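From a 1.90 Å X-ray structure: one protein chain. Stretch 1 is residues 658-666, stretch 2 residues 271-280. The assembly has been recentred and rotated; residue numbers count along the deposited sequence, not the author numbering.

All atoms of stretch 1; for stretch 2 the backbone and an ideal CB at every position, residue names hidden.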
# COMPACT_ATOMS: atom_id res chain seq x y z
N LEU A 658 23.34 -17.72 14.61
CA LEU A 658 23.86 -16.38 14.37
C LEU A 658 25.35 -16.25 14.70
O LEU A 658 26.07 -15.44 14.10
CB LEU A 658 23.06 -15.36 15.21
CG LEU A 658 23.38 -13.89 14.93
CD1 LEU A 658 22.88 -13.50 13.52
CD2 LEU A 658 22.73 -13.02 16.02
N PHE A 659 25.83 -17.03 15.67
CA PHE A 659 27.21 -16.86 16.17
C PHE A 659 28.14 -17.95 15.65
O PHE A 659 27.68 -18.96 15.12
CB PHE A 659 27.22 -16.86 17.70
CG PHE A 659 26.42 -15.72 18.32
CD1 PHE A 659 26.99 -14.46 18.45
CD2 PHE A 659 25.10 -15.91 18.73
CE1 PHE A 659 26.25 -13.38 19.01
CE2 PHE A 659 24.35 -14.86 19.30
CZ PHE A 659 24.94 -13.59 19.44
N LYS A 660 29.46 -17.78 15.82
CA LYS A 660 30.39 -18.85 15.48
C LYS A 660 30.24 -20.01 16.46
O LYS A 660 30.58 -21.16 16.14
CB LYS A 660 31.84 -18.33 15.44
CG LYS A 660 32.09 -17.48 14.20
CD LYS A 660 33.47 -16.86 14.20
CE LYS A 660 33.64 -15.91 13.01
NZ LYS A 660 33.46 -16.65 11.71
N LYS A 661 29.69 -19.73 17.64
CA LYS A 661 29.53 -20.76 18.66
C LYS A 661 28.54 -20.36 19.75
O LYS A 661 28.56 -19.22 20.24
CB LYS A 661 30.90 -21.05 19.30
CG LYS A 661 30.93 -22.31 20.15
CD LYS A 661 32.26 -22.44 20.89
CE LYS A 661 32.44 -23.83 21.40
NZ LYS A 661 33.82 -24.00 21.99
N VAL A 662 27.65 -21.28 20.11
CA VAL A 662 26.87 -21.11 21.33
C VAL A 662 27.03 -22.39 22.13
O VAL A 662 27.09 -23.49 21.56
CB VAL A 662 25.35 -20.85 21.10
CG1 VAL A 662 25.06 -19.40 20.80
CG2 VAL A 662 24.80 -21.76 20.02
N THR A 663 27.13 -22.24 23.44
CA THR A 663 27.23 -23.37 24.35
C THR A 663 26.08 -23.27 25.34
O THR A 663 25.92 -22.26 26.04
CB THR A 663 28.55 -23.34 25.12
OG1 THR A 663 29.63 -23.40 24.19
CG2 THR A 663 28.65 -24.54 26.07
N LEU A 664 25.26 -24.31 25.38
CA LEU A 664 24.15 -24.37 26.30
C LEU A 664 24.57 -25.20 27.51
O LEU A 664 24.98 -26.36 27.37
CB LEU A 664 22.93 -24.99 25.62
CG LEU A 664 22.19 -24.16 24.56
CD1 LEU A 664 22.97 -24.08 23.23
CD2 LEU A 664 20.83 -24.78 24.32
N HIS A 665 24.49 -24.60 28.70
CA HIS A 665 24.85 -25.26 29.94
C HIS A 665 23.60 -25.82 30.56
O HIS A 665 22.79 -25.08 31.16
CB HIS A 665 25.55 -24.28 30.88
CG HIS A 665 26.89 -23.84 30.36
ND1 HIS A 665 27.93 -24.72 30.18
CD2 HIS A 665 27.33 -22.64 29.93
CE1 HIS A 665 28.97 -24.08 29.68
NE2 HIS A 665 28.63 -22.81 29.51
N LEU A 666 23.42 -27.12 30.37
CA LEU A 666 22.20 -27.80 30.75
C LEU A 666 22.34 -28.51 32.09
O LEU A 666 23.43 -28.55 32.68
CB LEU A 666 21.79 -28.77 29.63
CG LEU A 666 21.61 -28.04 28.29
CD1 LEU A 666 21.50 -28.99 27.12
CD2 LEU A 666 20.41 -27.10 28.31
N UNK A 271 21.93 -15.60 32.66
CA UNK A 271 22.23 -15.32 31.24
C UNK A 271 23.31 -16.28 30.75
O UNK A 271 23.29 -16.71 29.60
CB UNK A 271 22.68 -13.87 31.05
N UNK A 272 24.26 -16.60 31.63
CA UNK A 272 25.42 -17.40 31.24
C UNK A 272 25.12 -18.86 30.96
O UNK A 272 26.01 -19.60 30.52
CB UNK A 272 26.48 -17.32 32.34
N UNK A 273 23.88 -19.28 31.19
CA UNK A 273 23.51 -20.64 30.81
C UNK A 273 23.53 -20.85 29.31
O UNK A 273 23.58 -22.00 28.85
CB UNK A 273 22.12 -20.98 31.35
N UNK A 274 23.48 -19.77 28.53
CA UNK A 274 23.82 -19.87 27.12
C UNK A 274 24.95 -18.90 26.78
O UNK A 274 24.84 -17.68 26.97
CB UNK A 274 22.59 -19.59 26.25
N UNK A 275 26.07 -19.46 26.33
CA UNK A 275 27.25 -18.66 26.08
C UNK A 275 27.43 -18.46 24.58
O UNK A 275 27.79 -19.41 23.88
CB UNK A 275 28.49 -19.32 26.69
N UNK A 276 27.23 -17.24 24.11
CA UNK A 276 27.44 -16.92 22.70
C UNK A 276 28.85 -16.37 22.47
O UNK A 276 29.29 -15.47 23.21
CB UNK A 276 26.39 -15.91 22.22
N UNK A 277 29.53 -16.89 21.45
CA UNK A 277 30.90 -16.45 21.11
C UNK A 277 31.03 -16.25 19.59
O UNK A 277 30.42 -17.00 18.80
CB UNK A 277 31.93 -17.47 21.60
N UNK A 278 31.83 -15.29 19.18
CA UNK A 278 32.09 -15.09 17.75
C UNK A 278 30.93 -14.35 17.10
O UNK A 278 30.22 -14.90 16.26
CB UNK A 278 32.32 -16.43 17.05
N UNK A 279 30.72 -13.11 17.52
CA UNK A 279 29.65 -12.27 16.98
C UNK A 279 30.06 -10.83 17.23
O UNK A 279 31.02 -10.59 17.98
CB UNK A 279 28.29 -12.59 17.61
N UNK A 280 29.37 -9.88 16.62
CA UNK A 280 29.66 -8.45 16.86
C UNK A 280 29.12 -8.02 18.24
O UNK A 280 28.26 -8.68 18.81
CB UNK A 280 29.04 -7.59 15.76

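Stretch 2 runs antiparallel to stretch 1, with position 274 opposite Leu664 and position 277 opposite Lys661, so alternate side chains share a face with Val662 and Leu664 or with Lys661 and Thr663.

Position 271 lies beyond the reach of stretch 1, which therefore sets no preference; it is Leu271, whose O accepts a bond from the N of residue 274 in a type I turn. Position 272 is likewise unconstrained at its ideal CB, and its phi/psi of -71/-5 suits most residues. It is Gly272, with its O 3.4 Å from His665 CD2, at the ring edge.

At 273 CA-to-CB points sideways, leaving room for a long chain, while the backbone O receives His665 N at 2.8 Å. The residue is Arg273; its guanidinium leads away and is bonded elsewhere in the structure.

The ideal CB of 274 is 4.9 Å from Leu664 CG, on the face of Val662 and Leu664. An aliphatic residue fits, beta-branched ones particularly well in a strand. Val274 places CG2 4.4 Å from Val662 CB and 4.5 Å from Leu664 CG.

Position 275 turns to the other face, where its ideal CB is 4.5 Å from His665 NE2. An acceptor is favoured: Asp, Glu, Asn or Gln could be considered, the longer ones having more reach. Glu275 answers with a very short, nearly straight hydrogen bond, His665 NE2 to Glu275 OE1 at 2.4 Å. Its backbone pairs with Thr663 in both directions, N to O at 2.8 Å and O to N at 2.9 Å.

At 276 the ideal CB is already 3.7 Å from Phe659 CE2 and 4.0 Å from Val662 CG1, which favours a small apolar residue. It is Ala276, whose methyl sits over the Phe659 ring face, 3.6 Å from its centroid, in a CH-pi contact.

Position 277 shares its face with Lys661 and Thr663, so an acidic or polar chain would suit. In Glu277, OE2 is 4.6 Å from Lys661 NZ, beyond a salt bridge; one water joins these two atoms, and another links OE2 to Thr663 OG1. Glu277 N also bonds Lys661 O at 2.8 Å.

At 278 an ideal CB would lie 2.5 Å from Lys660 CB, and phi is 80°; both call for glycine. Gly278 O accepts Lys660 N at 3.0 Å. At 279 the ideal CB would fall 2.4 Å from Phe659 CD1, so glycine again fits, and Gly279 CA packs 3.7 Å from CD1 at the edge of the Phe659 ring.

Position 280 meets nothing of stretch 1; Thr280 caps the helix that follows.

Stretch 2, residues 271-280: LGRVEAEGGT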
# COMPACT_ATOMS: atom_id res chain seq x y z
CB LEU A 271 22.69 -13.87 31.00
CG LEU A 271 21.65 -12.79 31.37
CD1 LEU A 271 22.29 -11.40 31.37
CD2 LEU A 271 20.43 -12.85 30.44
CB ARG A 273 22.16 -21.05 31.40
CG ARG A 273 22.16 -21.11 32.91
CD ARG A 273 20.98 -21.92 33.40
NE ARG A 273 20.90 -21.92 34.85
CZ ARG A 273 19.86 -22.38 35.53
NH1 ARG A 273 18.83 -22.87 34.86
NH2 ARG A 273 19.85 -22.35 36.86
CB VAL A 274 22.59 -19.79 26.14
CG1 VAL A 274 21.73 -18.58 26.44
CG2 VAL A 274 23.08 -19.79 24.66
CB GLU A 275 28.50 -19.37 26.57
CG GLU A 275 28.70 -19.48 28.04
CD GLU A 275 30.12 -20.02 28.34
OE1 GLU A 275 30.24 -21.21 28.66
OE2 GLU A 275 31.09 -19.25 28.20
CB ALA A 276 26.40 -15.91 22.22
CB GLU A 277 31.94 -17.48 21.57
CG GLU A 277 31.96 -17.78 23.07
CD GLU A 277 32.92 -18.90 23.43
OE1 GLU A 277 34.13 -18.69 23.33
OE2 GLU A 277 32.45 -20.01 23.79
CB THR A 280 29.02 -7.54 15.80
OG1 THR A 280 27.61 -7.66 15.89
CG2 THR A 280 29.48 -7.94 14.35
O HOH W 1 30.09 -20.92 23.22
O HOH W 2 34.05 -22.10 24.08
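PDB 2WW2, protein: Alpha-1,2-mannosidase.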